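Local atomic coordinates of fibrillarin-like rRNA/tRNA 2'-O-methyltransferase (Aeropyrum pernix, PDB entry 4DF3), a protein that probably transfers methyl groups from S-adenosylmethionine to ribose 2'-hydroxyls of rRNA and tRNA at sites chosen by guide RNAs in box C/D particles. Residues Ile81-Ile86 with Thr90-Met95; Ser186-Thr191 with Glu195-Glu200; Gly15-Glu20 with Glu50-Trp55; Gly133-Arg136 with Lys140-His143. The protein carries 2 engineered substitutions. One frame throughout, in Å; residues are numbered along the deposited sequence.

Contact 1: residues Ile81-Ile86 with Thr90-Met95; sequences ILYLGI and TTASHM. With SAM (S-adenosylmethionine), chain C.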
# COMPACT_ATOMS: atom_id res chain seq x y z
N ILE A 81 9.10 -5.41 -0.77
CA ILE A 81 7.70 -5.52 -0.35
C ILE A 81 6.99 -6.56 -1.21
O ILE A 81 7.08 -6.54 -2.46
CB ILE A 81 6.97 -4.15 -0.54
CG1 ILE A 81 7.54 -3.09 0.42
CG2 ILE A 81 5.47 -4.27 -0.25
CD1 ILE A 81 7.08 -1.70 0.06
N LEU A 82 6.28 -7.47 -0.55
CA LEU A 82 5.45 -8.38 -1.30
C LEU A 82 4.04 -7.76 -1.28
O LEU A 82 3.42 -7.59 -0.23
CB LEU A 82 5.40 -9.76 -0.65
CG LEU A 82 4.38 -10.77 -1.23
CD1 LEU A 82 4.64 -10.94 -2.73
CD2 LEU A 82 4.57 -12.14 -0.48
N TYR A 83 3.53 -7.48 -2.47
CA TYR A 83 2.23 -6.80 -2.60
C TYR A 83 1.21 -7.74 -3.26
O TYR A 83 1.36 -8.07 -4.46
CB TYR A 83 2.42 -5.55 -3.45
CG TYR A 83 1.25 -4.56 -3.42
CD1 TYR A 83 1.50 -3.21 -3.36
CD2 TYR A 83 -0.08 -4.99 -3.53
CE1 TYR A 83 0.45 -2.31 -3.45
CE2 TYR A 83 -1.17 -4.07 -3.56
CZ TYR A 83 -0.87 -2.74 -3.54
OH TYR A 83 -1.89 -1.81 -3.60
N LEU A 84 0.24 -8.19 -2.46
CA LEU A 84 -0.76 -9.15 -2.91
C LEU A 84 -1.94 -8.35 -3.42
O LEU A 84 -2.58 -7.61 -2.64
CB LEU A 84 -1.17 -10.14 -1.82
CG LEU A 84 -0.04 -11.01 -1.21
CD1 LEU A 84 -0.61 -11.98 -0.19
CD2 LEU A 84 0.83 -11.69 -2.24
N GLY A 85 -2.20 -8.45 -4.73
CA GLY A 85 -3.37 -7.73 -5.28
C GLY A 85 -3.01 -6.35 -5.81
O GLY A 85 -3.76 -5.38 -5.56
N ILE A 86 -1.92 -6.25 -6.56
CA ILE A 86 -1.30 -4.97 -6.90
C ILE A 86 -2.24 -4.22 -7.90
O ILE A 86 -2.14 -2.99 -8.00
CB ILE A 86 0.20 -5.11 -7.38
CG1 ILE A 86 0.77 -3.74 -7.81
CG2 ILE A 86 0.35 -6.03 -8.61
CD1 ILE A 86 2.22 -3.76 -8.28
N THR A 90 -1.79 1.63 -8.73
CA THR A 90 -2.09 2.89 -8.01
C THR A 90 -1.33 3.09 -6.68
O THR A 90 -0.53 4.04 -6.53
CB THR A 90 -3.59 3.01 -7.79
OG1 THR A 90 -4.22 3.22 -9.07
CG2 THR A 90 -3.86 4.22 -6.93
N THR A 91 -1.55 2.20 -5.71
CA THR A 91 -0.90 2.33 -4.41
C THR A 91 0.57 1.91 -4.57
O THR A 91 1.47 2.49 -3.93
CB THR A 91 -1.63 1.48 -3.35
OG1 THR A 91 -3.00 1.96 -3.23
CG2 THR A 91 -0.87 1.54 -2.03
N ALA A 92 0.82 0.87 -5.38
CA ALA A 92 2.22 0.43 -5.54
C ALA A 92 3.08 1.54 -6.13
O ALA A 92 4.28 1.61 -5.84
CB ALA A 92 2.31 -0.84 -6.38
N SER A 93 2.51 2.43 -6.94
CA SER A 93 3.39 3.45 -7.54
C SER A 93 3.92 4.38 -6.45
O SER A 93 5.06 4.86 -6.51
CB SER A 93 2.64 4.30 -8.63
OG SER A 93 1.55 5.05 -8.07
N HIS A 94 3.07 4.70 -5.48
CA HIS A 94 3.56 5.48 -4.35
C HIS A 94 4.53 4.71 -3.46
O HIS A 94 5.51 5.35 -2.95
CB HIS A 94 2.37 6.08 -3.54
CG HIS A 94 1.56 7.05 -4.35
ND1 HIS A 94 1.92 8.37 -4.55
CD2 HIS A 94 0.40 6.87 -5.02
CE1 HIS A 94 1.03 8.94 -5.35
NE2 HIS A 94 0.08 8.06 -5.62
N MET A 95 4.31 3.42 -3.27
CA MET A 95 5.32 2.62 -2.53
C MET A 95 6.65 2.71 -3.30
O MET A 95 7.72 2.92 -2.70
CB MET A 95 4.91 1.17 -2.39
CG MET A 95 3.78 1.02 -1.47
SD MET A 95 3.30 -0.72 -1.59
CE MET A 95 2.09 -0.97 -0.29
N SAM C . -4.17 -2.68 -4.11
CA SAM C . -4.74 -1.95 -5.28
C SAM C . -4.52 -0.46 -5.04
O SAM C . -4.52 0.01 -3.88
OXT SAM C . -4.34 0.29 -5.99
CB SAM C . -6.28 -2.22 -5.47
CG SAM C . -6.44 -3.73 -5.47
SD SAM C . -7.97 -4.37 -6.20
CE SAM C . -8.94 -3.97 -4.71
C5' SAM C . -7.77 -6.17 -5.94
C4' SAM C . -6.95 -6.85 -7.05
O4' SAM C . -6.50 -8.15 -6.67
C3' SAM C . -7.66 -7.07 -8.38
O3' SAM C . -6.85 -6.40 -9.34
C2' SAM C . -7.81 -8.59 -8.55
O2' SAM C . -7.66 -9.00 -9.90
C1' SAM C . -6.66 -9.13 -7.72
N9 SAM C . -6.92 -10.42 -7.05
C8 SAM C . -8.09 -10.93 -6.47
N7 SAM C . -7.81 -12.20 -5.97
C5 SAM C . -6.53 -12.49 -6.23
C6 SAM C . -5.75 -13.60 -5.92
N6 SAM C . -6.22 -14.73 -5.27
N1 SAM C . -4.44 -13.45 -6.35
C2 SAM C . -3.83 -12.39 -7.01
N3 SAM C . -4.64 -11.30 -7.29
C4 SAM C . -5.94 -11.39 -6.92
O HOH W 1 -1.26 -0.88 -6.48

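Contact 2: residues Ser186-Thr191 with Glu195-Glu200; sequences SIDVTT and EVYKRE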
# COMPACT_ATOMS: atom_id res chain seq x y z
N SER A 186 -17.68 0.83 9.92
CA SER A 186 -17.09 1.65 10.95
C SER A 186 -17.28 0.91 12.30
O SER A 186 -16.32 0.89 13.13
CB SER A 186 -17.77 3.01 10.97
OG SER A 186 -17.02 3.85 11.83
N ILE A 187 -18.47 0.35 12.52
CA ILE A 187 -18.80 -0.31 13.81
C ILE A 187 -17.92 -1.53 14.13
O ILE A 187 -17.69 -1.84 15.30
CB ILE A 187 -20.24 -0.70 13.95
CG1 ILE A 187 -20.66 -1.73 12.86
CG2 ILE A 187 -21.12 0.57 13.88
CD1 ILE A 187 -22.08 -2.35 13.27
N ASP A 188 -17.39 -2.17 13.10
CA ASP A 188 -16.43 -3.27 13.37
C ASP A 188 -15.16 -2.79 14.11
O ASP A 188 -14.58 -3.53 14.94
CB ASP A 188 -16.02 -3.91 12.06
CG ASP A 188 -17.13 -4.68 11.43
OD1 ASP A 188 -17.78 -5.47 12.09
OD2 ASP A 188 -17.35 -4.54 10.24
N VAL A 189 -14.73 -1.57 13.80
CA VAL A 189 -13.55 -0.96 14.40
C VAL A 189 -13.88 -0.34 15.72
O VAL A 189 -13.13 -0.49 16.67
CB VAL A 189 -12.86 0.05 13.40
CG1 VAL A 189 -11.52 0.65 14.04
CG2 VAL A 189 -12.42 -0.81 12.12
N THR A 190 -15.01 0.38 15.79
CA THR A 190 -15.22 1.27 16.94
C THR A 190 -16.00 0.65 18.03
O THR A 190 -15.85 1.05 19.19
CB THR A 190 -16.03 2.53 16.57
OG1 THR A 190 -17.27 2.09 15.96
CG2 THR A 190 -15.25 3.38 15.60
N THR A 191 -16.75 -0.41 17.72
CA THR A 191 -17.80 -0.84 18.64
C THR A 191 -17.67 -2.29 19.06
O THR A 191 -17.41 -2.56 20.24
CB THR A 191 -19.19 -0.55 18.03
OG1 THR A 191 -19.27 0.84 17.64
CG2 THR A 191 -20.30 -0.86 19.03
N GLU A 195 -18.67 -11.26 13.12
CA GLU A 195 -18.16 -12.61 13.07
C GLU A 195 -17.04 -12.77 12.03
O GLU A 195 -16.00 -13.29 12.35
CB GLU A 195 -19.30 -13.55 12.74
CG GLU A 195 -18.94 -14.99 12.63
CD GLU A 195 -20.12 -15.82 12.07
OE1 GLU A 195 -19.87 -16.92 11.54
OE2 GLU A 195 -21.28 -15.35 12.15
N VAL A 196 -17.28 -12.35 10.81
CA VAL A 196 -16.32 -12.58 9.73
C VAL A 196 -15.00 -11.81 10.00
O VAL A 196 -13.86 -12.37 9.94
CB VAL A 196 -16.97 -12.23 8.38
CG1 VAL A 196 -15.94 -12.40 7.25
CG2 VAL A 196 -18.22 -13.14 8.13
N TYR A 197 -15.15 -10.56 10.42
CA TYR A 197 -13.99 -9.73 10.81
C TYR A 197 -13.18 -10.35 11.95
O TYR A 197 -11.97 -10.57 11.82
CB TYR A 197 -14.53 -8.34 11.18
CG TYR A 197 -13.53 -7.30 11.55
CD1 TYR A 197 -13.15 -6.30 10.62
CD2 TYR A 197 -12.98 -7.27 12.79
CE1 TYR A 197 -12.22 -5.32 10.98
CE2 TYR A 197 -12.07 -6.26 13.18
CZ TYR A 197 -11.71 -5.28 12.27
OH TYR A 197 -10.79 -4.29 12.64
N LYS A 198 -13.83 -10.65 13.08
CA LYS A 198 -13.13 -11.32 14.18
C LYS A 198 -12.28 -12.55 13.78
O LYS A 198 -11.17 -12.77 14.32
CB LYS A 198 -14.16 -11.75 15.25
CG LYS A 198 -13.73 -11.35 16.63
CD LYS A 198 -14.64 -11.92 17.69
CE LYS A 198 -16.11 -11.64 17.37
NZ LYS A 198 -16.96 -11.77 18.60
N ARG A 199 -12.81 -13.33 12.86
CA ARG A 199 -12.18 -14.55 12.41
C ARG A 199 -10.95 -14.24 11.56
O ARG A 199 -9.92 -14.90 11.71
CB ARG A 199 -13.20 -15.37 11.64
CG ARG A 199 -12.75 -16.75 11.17
CD ARG A 199 -13.75 -17.82 11.62
NE ARG A 199 -15.11 -17.46 11.21
CZ ARG A 199 -16.21 -17.65 11.93
NH1 ARG A 199 -16.16 -18.17 13.15
NH2 ARG A 199 -17.38 -17.29 11.44
N GLU A 200 -11.03 -13.23 10.68
CA GLU A 200 -9.81 -12.75 9.96
C GLU A 200 -8.75 -12.40 10.96
O GLU A 200 -7.61 -12.76 10.80
CB GLU A 200 -10.11 -11.55 9.05
CG GLU A 200 -10.96 -11.94 7.92
CD GLU A 200 -10.24 -12.93 6.94
OE1 GLU A 200 -9.42 -12.47 6.15
OE2 GLU A 200 -10.52 -14.15 6.99

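Contact 3: residues Gly15-Glu20 with Glu50-Trp55; sequences GVYVVE and EEYREW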
# COMPACT_ATOMS: atom_id res chain seq x y z
N GLY A 15 9.38 10.30 3.27
CA GLY A 15 9.10 10.07 1.83
C GLY A 15 7.67 10.54 1.44
O GLY A 15 7.23 10.38 0.29
N VAL A 16 6.93 11.02 2.41
CA VAL A 16 5.60 11.56 2.21
C VAL A 16 5.69 13.05 2.53
O VAL A 16 6.33 13.42 3.53
CB VAL A 16 4.51 10.88 3.07
CG1 VAL A 16 3.09 11.48 2.70
CG2 VAL A 16 4.55 9.28 2.83
N TYR A 17 5.00 13.86 1.74
CA TYR A 17 5.11 15.33 1.73
C TYR A 17 3.77 15.96 1.88
O TYR A 17 2.78 15.49 1.30
CB TYR A 17 5.74 15.81 0.38
CG TYR A 17 7.18 15.30 0.24
CD1 TYR A 17 8.26 16.12 0.64
CD2 TYR A 17 7.44 14.01 -0.26
CE1 TYR A 17 9.58 15.67 0.57
CE2 TYR A 17 8.78 13.55 -0.35
CZ TYR A 17 9.82 14.41 0.09
OH TYR A 17 11.10 14.00 0.01
N VAL A 18 3.71 16.92 2.79
CA VAL A 18 2.51 17.65 3.06
C VAL A 18 2.51 18.84 2.12
O VAL A 18 3.55 19.62 2.01
CB VAL A 18 2.43 18.11 4.55
CG1 VAL A 18 1.28 19.11 4.73
CG2 VAL A 18 2.23 16.85 5.49
N VAL A 19 1.41 18.94 1.37
CA VAL A 19 1.30 19.91 0.27
C VAL A 19 0.16 20.88 0.63
O VAL A 19 -0.95 20.44 0.86
CB VAL A 19 1.03 19.21 -1.11
CG1 VAL A 19 0.76 20.25 -2.26
CG2 VAL A 19 2.17 18.27 -1.49
N GLU A 20 0.41 22.20 0.65
CA GLU A 20 -0.68 23.11 0.86
C GLU A 20 -1.07 23.74 -0.47
O GLU A 20 -0.22 24.33 -1.15
CB GLU A 20 -0.28 24.21 1.85
CG GLU A 20 -1.34 25.34 1.96
CD GLU A 20 -1.15 26.18 3.21
OE1 GLU A 20 -0.26 25.86 4.04
OE2 GLU A 20 -1.91 27.15 3.34
N GLU A 50 11.72 20.14 -7.85
CA GLU A 50 11.40 18.70 -7.79
C GLU A 50 9.92 18.44 -8.05
O GLU A 50 9.07 19.28 -7.80
CB GLU A 50 11.80 18.15 -6.42
CG GLU A 50 13.15 18.60 -5.87
CD GLU A 50 13.83 17.52 -5.18
OE1 GLU A 50 13.91 17.61 -3.97
OE2 GLU A 50 14.24 16.55 -5.86
N GLU A 51 9.61 17.24 -8.53
CA GLU A 51 8.27 16.89 -8.92
C GLU A 51 7.72 15.90 -7.91
O GLU A 51 8.39 14.90 -7.54
CB GLU A 51 8.28 16.16 -10.25
CG GLU A 51 6.94 16.04 -10.85
CD GLU A 51 6.97 15.56 -12.28
OE1 GLU A 51 7.24 16.36 -13.21
OE2 GLU A 51 6.67 14.37 -12.45
N TYR A 52 6.47 16.18 -7.52
CA TYR A 52 5.73 15.36 -6.53
C TYR A 52 4.45 14.89 -7.18
O TYR A 52 3.86 15.59 -8.01
CB TYR A 52 5.40 16.20 -5.26
CG TYR A 52 6.66 16.65 -4.54
CD1 TYR A 52 7.20 15.91 -3.54
CD2 TYR A 52 7.31 17.86 -4.92
CE1 TYR A 52 8.41 16.31 -2.88
CE2 TYR A 52 8.51 18.28 -4.26
CZ TYR A 52 9.02 17.52 -3.26
OH TYR A 52 10.16 17.92 -2.63
N ARG A 53 3.97 13.74 -6.72
CA ARG A 53 2.79 13.14 -7.26
C ARG A 53 1.77 13.15 -6.10
O ARG A 53 2.03 12.54 -5.07
CB ARG A 53 3.04 11.67 -7.65
CG ARG A 53 4.05 11.38 -8.79
CD ARG A 53 4.28 9.86 -8.92
NE ARG A 53 3.08 9.18 -9.16
CZ ARG A 53 2.64 8.11 -8.50
NH1 ARG A 53 3.36 7.49 -7.55
NH2 ARG A 53 1.51 7.61 -8.90
N GLU A 54 0.63 13.79 -6.29
CA GLU A 54 -0.41 13.71 -5.28
C GLU A 54 -0.79 12.23 -4.96
O GLU A 54 -0.97 11.45 -5.86
CB GLU A 54 -1.66 14.50 -5.71
CG GLU A 54 -2.73 14.50 -4.67
CD GLU A 54 -3.98 15.27 -5.19
OE1 GLU A 54 -4.59 14.85 -6.16
OE2 GLU A 54 -4.29 16.35 -4.68
N TRP A 55 -0.87 11.91 -3.68
CA TRP A 55 -1.25 10.62 -3.24
C TRP A 55 -2.71 10.73 -2.74
O TRP A 55 -2.96 11.04 -1.57
CB TRP A 55 -0.32 10.13 -2.15
CG TRP A 55 -0.45 8.63 -1.83
CD1 TRP A 55 -1.25 7.73 -2.45
CD2 TRP A 55 0.34 7.90 -0.89
NE1 TRP A 55 -1.04 6.46 -1.91
CE2 TRP A 55 -0.09 6.55 -0.94
CE3 TRP A 55 1.37 8.27 0.00
CZ2 TRP A 55 0.46 5.56 -0.16
CZ3 TRP A 55 1.92 7.27 0.83
CH2 TRP A 55 1.44 5.92 0.76

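Contact 4: residues Gly133-Arg136 with Lys140-His143; sequences GDAR and KYRH. With SAM (S-adenosylmethionine), chain C.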
# COMPACT_ATOMS: atom_id res chain seq x y z
N GLY A 133 0.10 -14.29 -10.94
CA GLY A 133 -0.17 -15.49 -10.21
C GLY A 133 -1.24 -15.26 -9.21
O GLY A 133 -1.60 -14.10 -8.94
N ASP A 134 -1.76 -16.36 -8.68
CA ASP A 134 -2.77 -16.33 -7.72
C ASP A 134 -2.09 -16.34 -6.35
O ASP A 134 -1.35 -17.27 -6.02
CB ASP A 134 -3.67 -17.54 -7.94
CG ASP A 134 -4.88 -17.56 -7.08
OD1 ASP A 134 -4.76 -17.21 -5.88
OD2 ASP A 134 -5.96 -18.00 -7.56
N ALA A 135 -2.41 -15.32 -5.53
CA ALA A 135 -1.81 -15.19 -4.19
C ALA A 135 -2.14 -16.39 -3.28
O ALA A 135 -1.50 -16.60 -2.28
CB ALA A 135 -2.34 -13.85 -3.57
N ARG A 136 -3.12 -17.23 -3.65
CA ARG A 136 -3.41 -18.41 -2.80
C ARG A 136 -2.32 -19.46 -2.88
O ARG A 136 -2.28 -20.33 -2.00
CB ARG A 136 -4.76 -19.05 -3.16
CG ARG A 136 -5.92 -18.13 -2.75
CD ARG A 136 -7.34 -18.61 -3.24
NE ARG A 136 -7.39 -18.65 -4.69
CZ ARG A 136 -8.29 -19.29 -5.43
NH1 ARG A 136 -9.29 -19.98 -4.86
NH2 ARG A 136 -8.19 -19.23 -6.75
N LYS A 140 4.05 -21.45 -6.11
CA LYS A 140 4.25 -21.35 -7.56
C LYS A 140 5.07 -20.11 -7.90
O LYS A 140 5.52 -20.01 -9.05
CB LYS A 140 2.92 -21.24 -8.32
CG LYS A 140 2.00 -22.41 -8.13
CD LYS A 140 0.54 -22.25 -8.63
CE LYS A 140 0.32 -22.41 -10.15
NZ LYS A 140 0.95 -23.59 -10.88
N TYR A 141 5.24 -19.17 -6.96
CA TYR A 141 6.12 -18.02 -7.23
C TYR A 141 7.25 -17.84 -6.21
O TYR A 141 7.97 -16.83 -6.23
CB TYR A 141 5.32 -16.72 -7.52
CG TYR A 141 4.34 -16.33 -6.47
CD1 TYR A 141 4.77 -15.67 -5.29
CD2 TYR A 141 2.95 -16.44 -6.69
CE1 TYR A 141 3.89 -15.33 -4.33
CE2 TYR A 141 2.04 -16.07 -5.72
CZ TYR A 141 2.51 -15.47 -4.59
OH TYR A 141 1.56 -15.11 -3.69
N ARG A 142 7.47 -18.87 -5.38
CA ARG A 142 8.58 -18.89 -4.43
C ARG A 142 9.93 -18.61 -5.09
O ARG A 142 10.84 -18.00 -4.48
CB ARG A 142 8.63 -20.23 -3.70
CG ARG A 142 9.47 -20.22 -2.44
CD ARG A 142 9.54 -21.63 -1.85
NE ARG A 142 9.63 -22.56 -2.98
CZ ARG A 142 9.42 -23.87 -2.90
NH1 ARG A 142 9.10 -24.42 -1.72
NH2 ARG A 142 9.50 -24.60 -4.01
N HIS A 143 10.08 -18.97 -6.36
CA HIS A 143 11.36 -18.80 -7.01
C HIS A 143 11.57 -17.36 -7.51
O HIS A 143 12.65 -16.98 -7.96
CB HIS A 143 11.46 -19.76 -8.21
CG HIS A 143 10.47 -19.51 -9.29
ND1 HIS A 143 9.11 -19.67 -9.11
CD2 HIS A 143 10.64 -19.17 -10.59
CE1 HIS A 143 8.49 -19.44 -10.26
NE2 HIS A 143 9.39 -19.15 -11.18
N SAM C . -4.17 -2.68 -4.11
CA SAM C . -4.74 -1.95 -5.28
C SAM C . -4.52 -0.46 -5.04
O SAM C . -4.52 0.01 -3.88
OXT SAM C . -4.34 0.29 -5.99
CB SAM C . -6.28 -2.22 -5.47
CG SAM C . -6.44 -3.73 -5.47
SD SAM C . -7.97 -4.37 -6.20
CE SAM C . -8.94 -3.97 -4.71
C5' SAM C . -7.77 -6.17 -5.94
C4' SAM C . -6.95 -6.85 -7.05
O4' SAM C . -6.50 -8.15 -6.67
C3' SAM C . -7.66 -7.07 -8.38
O3' SAM C . -6.85 -6.40 -9.34
C2' SAM C . -7.81 -8.59 -8.55
O2' SAM C . -7.66 -9.00 -9.90
C1' SAM C . -6.66 -9.13 -7.72
N9 SAM C . -6.92 -10.42 -7.05
C8 SAM C . -8.09 -10.93 -6.47
N7 SAM C . -7.81 -12.20 -5.97
C5 SAM C . -6.53 -12.49 -6.23
C6 SAM C . -5.75 -13.60 -5.92
N6 SAM C . -6.22 -14.73 -5.27
N1 SAM C . -4.44 -13.45 -6.35
C2 SAM C . -3.83 -12.39 -7.01
N3 SAM C . -4.64 -11.30 -7.29
C4 SAM C . -5.94 -11.39 -6.92

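Contact 1: residues Ile81-Ile86 with Thr90-Met95
Besides touching directly, Tyr83 and Ala92 share one water, which lies 3.1 Å from Tyr83 OH, accepts from Ala92 N and donates to Ile86 O at 2.7 Å. This is the opening beta-alpha step of the Rossmann-like methyltransferase fold: strand 80-84 passes through a short turn into helix 90-99, and the two axes run nearly antiparallel at 170°. Tyr83 carries its ring from the strand to the helix because chi1 (-167°) sets CG opposite the backbone N. Met95 SD approaches that ring obliquely in a Met-aromatic contact, 3.5 Å from Tyr83 CD1, while Ile81 packs its CD1 against the same sulfur. Thr91 CB sits at the ring's edge, 3.3 Å from Tyr83 OH. On the loop side Ile86 presses CD1 onto Ala92 CB at 3.5 Å, closer than carbons usually come.

The two segments also grip the amino acid end of S-adenosylmethionine. Its amino N donates to Gly85 O at 3.1 Å; its approach to Tyr83 OH, in the plane of the ring, is too short to be trusted. The carboxylate lies by Thr90 and Thr91; Thr91 OG1, also bonded to Ser60 OG, donates to its O atom at 2.6 Å.

Contact 2: residues Ser186-Thr191 with Glu195-Glu200
The short helix 186-190 and the start of helix 195-206, which follow strand 176-183 of the Rossmann-like sheet, pack together through Tyr197, well away from the cofactor. Its CG is anti to the backbone N (chi1 -177°), and the ring reaches off its own helix to the other. There Asp188 CB stands over one face, 4.2 Å from the ring centroid and 16° off the normal, a CH-pi contact displaced toward the rim, with Tyr197 CD1 its nearest ring atom at 4.0 Å. At the far end of the ring the Val189 side chain crosses the tyrosine obliquely, its CG2 3.9 Å from Tyr197 OH. Ile182, Ala184 and Val214 add further packing around the tyrosine, setting the pair of helices against strands 176-183 and 211-216.

Asp188 thus divides its labour: the methylene goes to the ring, and the carboxylate to backbone amides. OD1 accepts from Ser194 N, just ahead of helix 195-206, and OD2 from Arg185 N. Two such bonds fix the rotation of the carboxylate and would favour its charged form, so that a buried acidic residue can lend its CB to an aromatic face while its carboxylate is met by the backbone N-H groups of Arg185 and Ser194.

Contact 3: residues Gly15-Glu20 with Glu50-Trp55
Tyr52 drives its ring edge into the face of Tyr17. The atom that does the touching is Tyr52 CE1, which stands 3.3 Å above the Tyr17 ring plane, over its centre, and 3.5 Å from Tyr17 CG. Ring centroids are 4.7 Å apart and the planes meet at 61°, a T-shaped pair leaned over from the perpendicular. Tyr52 CD1 lies alongside at 3.8 Å from Tyr17 CG, and Tyr52 OH passes the other flank, 4.0 Å from Tyr17 CE1. Both tyrosines place CG beside the backbone N (chi1 -64° for Tyr17, -63° for Tyr52), and this sends the two side chains toward each other, to cross at about a right angle.

Arg53 and Glu54 follow with their polar ends directed elsewhere: Arg53 pairs with Glu42 and Asp97 and also bonds Ser93 OG, and Glu54 pairs with Arg43. The strands belong to the five-stranded antiparallel sheet of the small N-terminal domain of fibrillarin. In that sheet 16-21 and 50-54 are not adjacent, since 26-31 runs between them, and the aromatic pair therefore reaches across an intervening strand, where Lys31 touches both tyrosines.

Trp55 comes last. Its indole, stacked on His94 of the methyltransferase domain, turns an edge to Val16, whose CG2 lies close to the ring plane, 3.9 Å from Trp55 CZ3.

Contact 4: residues Gly133-Arg136 with Lys140-His143
Tyr141 slides the edge of its ring against the backbone of Asp134 and Ala135, and this is where the packing is close. Tyr141 OH comes to 3.4 Å from Ala135 CA, and Tyr141 CE2 lies 3.6 Å from Asp134 O; both partners sit near the ring plane. Gly133 has no side chain to come between its CA and Tyr141 CD2. The tyrosine takes a first torsion that puts CG between its backbone N and carbonyl carbon (chi1 55°), and from there the ring reaches inward. Asn167 of helix 160-171 ties the two segments together, taking part in one bond with Tyr141 OH and another with Ala135 O.

The outer side is different. Lys140, Arg142 and His143 are exposed and hold nothing of the facing segment, and Arg136 also faces solvent, although its guanidinium is not idle. It grips Asp134 side-on, with NH2 to OD2 at 2.7 Å and NE to OD1 at 3.2 Å, both on the syn side and close to the guanidinium plane. Arg136 N reaches Asp134 OD1 at 2.8 Å from the anti side, closing an Asx turn.

So held, the carboxylate meets adenine: OD1 accepts from SAM N6 at 2.9 Å, and Ala135 N donates to SAM N1 at 2.9 Å, almost straight at 175°. Recognition of N6 by an acidic side chain and of N1 by the next backbone N-H is the familiar adenine-binding arrangement of Rossmann-like S-adenosylmethionine-dependent methyltransferases.

Overall arrangement
Along the chain the order is contact 3, contact 1, contact 4, contact 2, each closing before the next opens. Contact 3 belongs to the five-stranded N-terminal sheet; the other three belong to the seven-stranded Rossmann-like domain. Contacts 1 and 4, with centres about 16 Å apart, hold opposite ends of one S-adenosylmethionine and touch through Leu84, which packs on Ala135 and Tyr141. Contact 3 touches contact 1 at helix 90-99, joining the two domains beside the cofactor pocket. Contact 2 lies at the far edge, its centre about 25 Å from that of contact 1, and touches none of the others.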